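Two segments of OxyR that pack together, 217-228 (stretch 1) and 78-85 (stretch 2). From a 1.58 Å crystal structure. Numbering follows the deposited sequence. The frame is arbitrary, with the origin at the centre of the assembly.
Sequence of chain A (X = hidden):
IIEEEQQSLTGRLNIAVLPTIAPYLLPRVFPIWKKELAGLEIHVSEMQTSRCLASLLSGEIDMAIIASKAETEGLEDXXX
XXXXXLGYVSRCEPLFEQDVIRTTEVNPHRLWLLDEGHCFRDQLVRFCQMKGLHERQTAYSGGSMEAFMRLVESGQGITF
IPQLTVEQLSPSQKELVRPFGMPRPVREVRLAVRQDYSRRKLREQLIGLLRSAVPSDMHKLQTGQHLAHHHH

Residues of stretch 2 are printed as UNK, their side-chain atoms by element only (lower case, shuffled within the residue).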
# COMPACT_ATOMS: atom_id res chain seq x y z
N ASP A 217 -11.71 -14.41 -19.53
CA ASP A 217 -12.92 -14.65 -18.75
C ASP A 217 -13.35 -13.40 -17.99
O ASP A 217 -14.54 -13.15 -17.80
CB ASP A 217 -12.71 -15.80 -17.77
CG ASP A 217 -12.88 -17.16 -18.42
OD1 ASP A 217 -12.93 -17.23 -19.66
OD2 ASP A 217 -12.97 -18.16 -17.67
N MET A 218 -12.37 -12.62 -17.54
CA MET A 218 -12.63 -11.42 -16.75
C MET A 218 -13.18 -10.27 -17.60
O MET A 218 -13.71 -9.30 -17.06
CB MET A 218 -11.37 -10.95 -16.02
CG MET A 218 -10.72 -12.01 -15.14
SD MET A 218 -9.37 -11.35 -14.14
CE MET A 218 -10.27 -10.77 -12.69
N HIS A 219 -13.06 -10.39 -18.92
CA HIS A 219 -13.52 -9.32 -19.80
C HIS A 219 -15.04 -9.17 -19.76
O HIS A 219 -15.57 -8.13 -20.11
CB HIS A 219 -13.05 -9.55 -21.24
CG HIS A 219 -11.56 -9.49 -21.41
ND1 HIS A 219 -10.92 -10.07 -22.48
CD2 HIS A 219 -10.60 -8.93 -20.65
CE1 HIS A 219 -9.62 -9.86 -22.37
NE2 HIS A 219 -9.40 -9.17 -21.27
N LYS A 220 -15.72 -10.22 -19.32
CA LYS A 220 -17.18 -10.21 -19.26
C LYS A 220 -17.70 -10.72 -17.92
O LYS A 220 -17.09 -11.59 -17.30
CB LYS A 220 -17.77 -11.05 -20.40
CG LYS A 220 -17.48 -10.52 -21.79
CD LYS A 220 -18.14 -11.39 -22.86
CE LYS A 220 -17.85 -10.87 -24.26
NZ LYS A 220 -18.43 -11.75 -25.31
N LEU A 221 -18.83 -10.17 -17.49
CA LEU A 221 -19.46 -10.60 -16.25
C LEU A 221 -19.90 -12.06 -16.38
O LEU A 221 -20.69 -12.41 -17.25
CB LEU A 221 -20.67 -9.72 -15.93
CG LEU A 221 -21.37 -9.97 -14.59
CD1 LEU A 221 -20.42 -9.67 -13.44
CD2 LEU A 221 -22.64 -9.14 -14.49
N GLN A 222 -19.36 -12.91 -15.50
CA GLN A 222 -19.67 -14.33 -15.54
C GLN A 222 -20.89 -14.65 -14.69
O GLN A 222 -21.07 -14.09 -13.61
CB GLN A 222 -18.47 -15.15 -15.06
CG GLN A 222 -17.22 -14.97 -15.91
CD GLN A 222 -17.42 -15.46 -17.33
OE1 GLN A 222 -18.28 -16.30 -17.59
NE2 GLN A 222 -16.62 -14.94 -18.25
N THR A 223 -21.73 -15.55 -15.19
CA THR A 223 -22.92 -15.96 -14.46
C THR A 223 -22.58 -16.23 -13.00
O THR A 223 -21.65 -16.98 -12.69
CB THR A 223 -23.55 -17.22 -15.08
OG1 THR A 223 -23.75 -17.02 -16.48
CG2 THR A 223 -24.89 -17.53 -14.42
N GLY A 224 -23.34 -15.62 -12.09
CA GLY A 224 -23.11 -15.79 -10.66
C GLY A 224 -22.42 -14.58 -10.06
O GLY A 224 -22.24 -14.50 -8.84
N GLN A 225 -22.07 -13.62 -10.92
CA GLN A 225 -21.38 -12.40 -10.51
C GLN A 225 -22.28 -11.17 -10.66
O GLN A 225 -23.07 -11.09 -11.60
CB GLN A 225 -20.12 -12.19 -11.35
CG GLN A 225 -18.99 -13.13 -11.02
CD GLN A 225 -17.76 -12.87 -11.88
OE1 GLN A 225 -17.88 -12.48 -13.03
NE2 GLN A 225 -16.59 -13.08 -11.30
N HIS A 226 -22.16 -10.23 -9.73
CA HIS A 226 -22.96 -9.01 -9.77
C HIS A 226 -22.08 -7.80 -9.47
O HIS A 226 -21.28 -7.83 -8.53
CB HIS A 226 -24.11 -9.09 -8.78
CG HIS A 226 -24.97 -7.86 -8.74
ND1 HIS A 226 -25.91 -7.57 -9.71
CD2 HIS A 226 -25.03 -6.84 -7.85
CE1 HIS A 226 -26.51 -6.43 -9.42
NE2 HIS A 226 -25.99 -5.97 -8.29
N LEU A 227 -22.22 -6.75 -10.26
CA LEU A 227 -21.46 -5.52 -10.06
C LEU A 227 -21.90 -4.85 -8.76
O LEU A 227 -23.06 -4.46 -8.63
CB LEU A 227 -21.64 -4.56 -11.23
CG LEU A 227 -20.72 -3.34 -11.24
CD1 LEU A 227 -19.27 -3.77 -11.13
CD2 LEU A 227 -20.96 -2.49 -12.49
N ALA A 228 -20.98 -4.74 -7.82
CA ALA A 228 -21.27 -4.14 -6.52
C ALA A 228 -21.65 -2.67 -6.64
O ALA A 228 -20.88 -1.86 -7.16
CB ALA A 228 -20.09 -4.31 -5.58
N UNK A 78 -13.77 3.44 -20.36
CA UNK A 78 -14.08 2.22 -21.08
C UNK A 78 -13.76 1.01 -20.20
O UNK A 78 -12.80 1.03 -19.43
c UNK A 78 -13.69 3.22 -23.37
o UNK A 78 -12.83 4.06 -23.72
o UNK A 78 -14.86 3.21 -23.81
c UNK A 78 -13.28 2.15 -22.38
N UNK A 79 -14.56 -0.03 -20.33
CA UNK A 79 -14.37 -1.24 -19.53
C UNK A 79 -13.07 -1.95 -19.90
O UNK A 79 -12.75 -2.12 -21.08
c UNK A 79 -15.43 -3.25 -17.43
c UNK A 79 -15.56 -2.19 -19.71
c UNK A 79 -16.69 -4.38 -19.28
c UNK A 79 -15.50 -3.51 -18.94
N UNK A 80 -12.32 -2.34 -18.88
CA UNK A 80 -11.12 -3.14 -19.09
C UNK A 80 -11.40 -4.57 -18.64
O UNK A 80 -11.19 -5.52 -19.39
c UNK A 80 -9.93 -2.56 -18.32
c UNK A 80 -9.28 -1.09 -20.25
c UNK A 80 -9.53 -1.15 -18.74
c UNK A 80 -8.30 -0.69 -17.98
N UNK A 81 -11.91 -4.72 -17.42
CA UNK A 81 -12.26 -6.03 -16.88
C UNK A 81 -13.03 -5.91 -15.58
O UNK A 81 -12.96 -4.88 -14.89
c UNK A 81 -8.16 -4.77 -15.29
c UNK A 81 -8.14 -5.17 -13.97
c UNK A 81 -9.96 -6.66 -14.38
c UNK A 81 -11.01 -6.88 -16.67
c UNK A 81 -9.04 -6.11 -13.51
c UNK A 81 -10.00 -6.27 -15.72
o UNK A 81 -7.21 -4.60 -13.12
c UNK A 81 -9.08 -5.33 -16.16
N UNK A 82 -13.77 -6.96 -15.24
CA UNK A 82 -14.43 -7.05 -13.95
C UNK A 82 -13.53 -7.82 -12.99
O UNK A 82 -12.66 -8.56 -13.42
c UNK A 82 -17.02 -7.30 -16.22
c UNK A 82 -16.80 -6.99 -14.88
c UNK A 82 -18.67 -5.58 -16.38
o UNK A 82 -19.59 -4.89 -17.13
c UNK A 82 -15.79 -7.76 -14.07
c UNK A 82 -18.47 -5.26 -15.05
c UNK A 82 -17.95 -6.60 -16.97
c UNK A 82 -17.54 -5.96 -14.31
N UNK A 83 -13.74 -7.63 -11.70
CA UNK A 83 -12.89 -8.28 -10.72
C UNK A 83 -13.67 -8.53 -9.44
O UNK A 83 -14.23 -7.61 -8.86
c UNK A 83 -9.39 -7.27 -9.33
o UNK A 83 -9.43 -6.04 -9.50
c UNK A 83 -10.69 -8.05 -9.45
o UNK A 83 -8.34 -7.90 -9.08
c UNK A 83 -11.66 -7.42 -10.43
N UNK A 84 -13.73 -9.79 -9.04
CA UNK A 84 -14.45 -10.16 -7.84
C UNK A 84 -13.75 -9.75 -6.56
O UNK A 84 -12.54 -9.86 -6.44
o UNK A 84 -16.88 -14.22 -9.19
o UNK A 84 -16.12 -13.94 -7.15
c UNK A 84 -14.69 -11.67 -7.81
c UNK A 84 -15.81 -12.15 -8.70
c UNK A 84 -16.30 -13.54 -8.32
N UNK A 85 -14.55 -9.31 -5.60
CA UNK A 85 -14.08 -9.14 -4.23
C UNK A 85 -14.12 -10.50 -3.56
O UNK A 85 -15.09 -11.25 -3.71
c UNK A 85 -14.49 -4.08 -4.54
c UNK A 85 -15.77 -6.09 -4.61
c UNK A 85 -13.69 -6.04 -3.44
c UNK A 85 -14.81 -6.75 -3.85
c UNK A 85 -15.61 -4.77 -4.96
c UNK A 85 -13.53 -4.71 -3.79
c UNK A 85 -14.98 -8.18 -3.47
O HOH W 1 -13.91 -11.74 -13.00

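Position 78 carries two side-chain carbons, the second bearing two oxygens, and this side chain is out of reach of stretch 1 and takes no part in the contact. That is a short carboxylate, so the residue is aspartate, D78.

Position 79 has four carbons forked at the second, with CA-to-CB pointing toward stretch 1. One of its two terminal carbons lies 4.0 Å from the carbonyl O of H219, and the other stretch covers only 12 Å² of the residue. Branching one carbon beyond CB indicates leucine, L79, with chi1 t and chi2 p; the carbon near H219 is CD2.

Position 80 repeats the count of four carbons and the fork at the second, but CA-to-CB points away and the side chain makes no close contact with stretch 1. The position meets the other stretch through its backbone: its O is 3.7 Å from CD2 of H219. This is again leucine, L80.

Position 81 shows one carbon followed by a six-carbon ring bearing one oxygen. The end of the side chain leads away from stretch 1, yet the base still packs, with the CB of position 81 4.1 Å from M218 CB. The same CB lies 4.5 Å from H219 CD2, at the edge of the imidazole and near its plane. A ring with one oxygen is the signature of tyrosine, Y81, with chi1 p, at 59°.

Position 82 has the same composition, one carbon and a six-carbon ring with one oxygen, but the end of the side chain comes nearer to stretch 1. One ring carbon is 4.3 Å from L221 CB; another is 4.2 Å from L227 CD1, which sits at the ring edge. With 125 Å² covered, this residue gives up more surface than any other in the pair. It is a second tyrosine, Y82, with chi1 m; the two ring carbons are CE1 and CD2.

Position 83 has three carbons, the third carrying two oxygens. CA-to-CB points away, both oxygens are hydrogen-bonded elsewhere in the structure, and the second carbon is 4.3 Å from M218 CE. This is glutamate, E83, and that carbon is CG.

Position 84 also has three carbons ending in two oxygens. Here the end of the side chain turns nearer to stretch 1, and one oxygen accepts a very short hydrogen bond from Q225 NE2, 2.4 Å at 157°. The modelled position of that nitrogen is less certain, so the length deserves caution. The residue is likewise glutamate, E84, and the acceptor is OE2.

Position 85 has one carbon and a six-carbon ring without oxygen; it is buried, and a ring carbon lies 4.5 Å from A228 CB. Hence phenylalanine, F85.

The contact combines a backbone anchor with apolar packing. Y82 N donates to M218 O at 3.0 Å and 168°, nearly straight, fixing the strand against the 3-10 segment. The Y82 ring then bridges L221 and L227, which flank the type II turn from Q222 to Q225. Within that turn, Q222 N donates to Q225 OE1 at 2.9 Å, while the side-chain NE2 of Q225 reaches E84 OE2.

Stretch 2, residues 78-85: DLLYYEEF
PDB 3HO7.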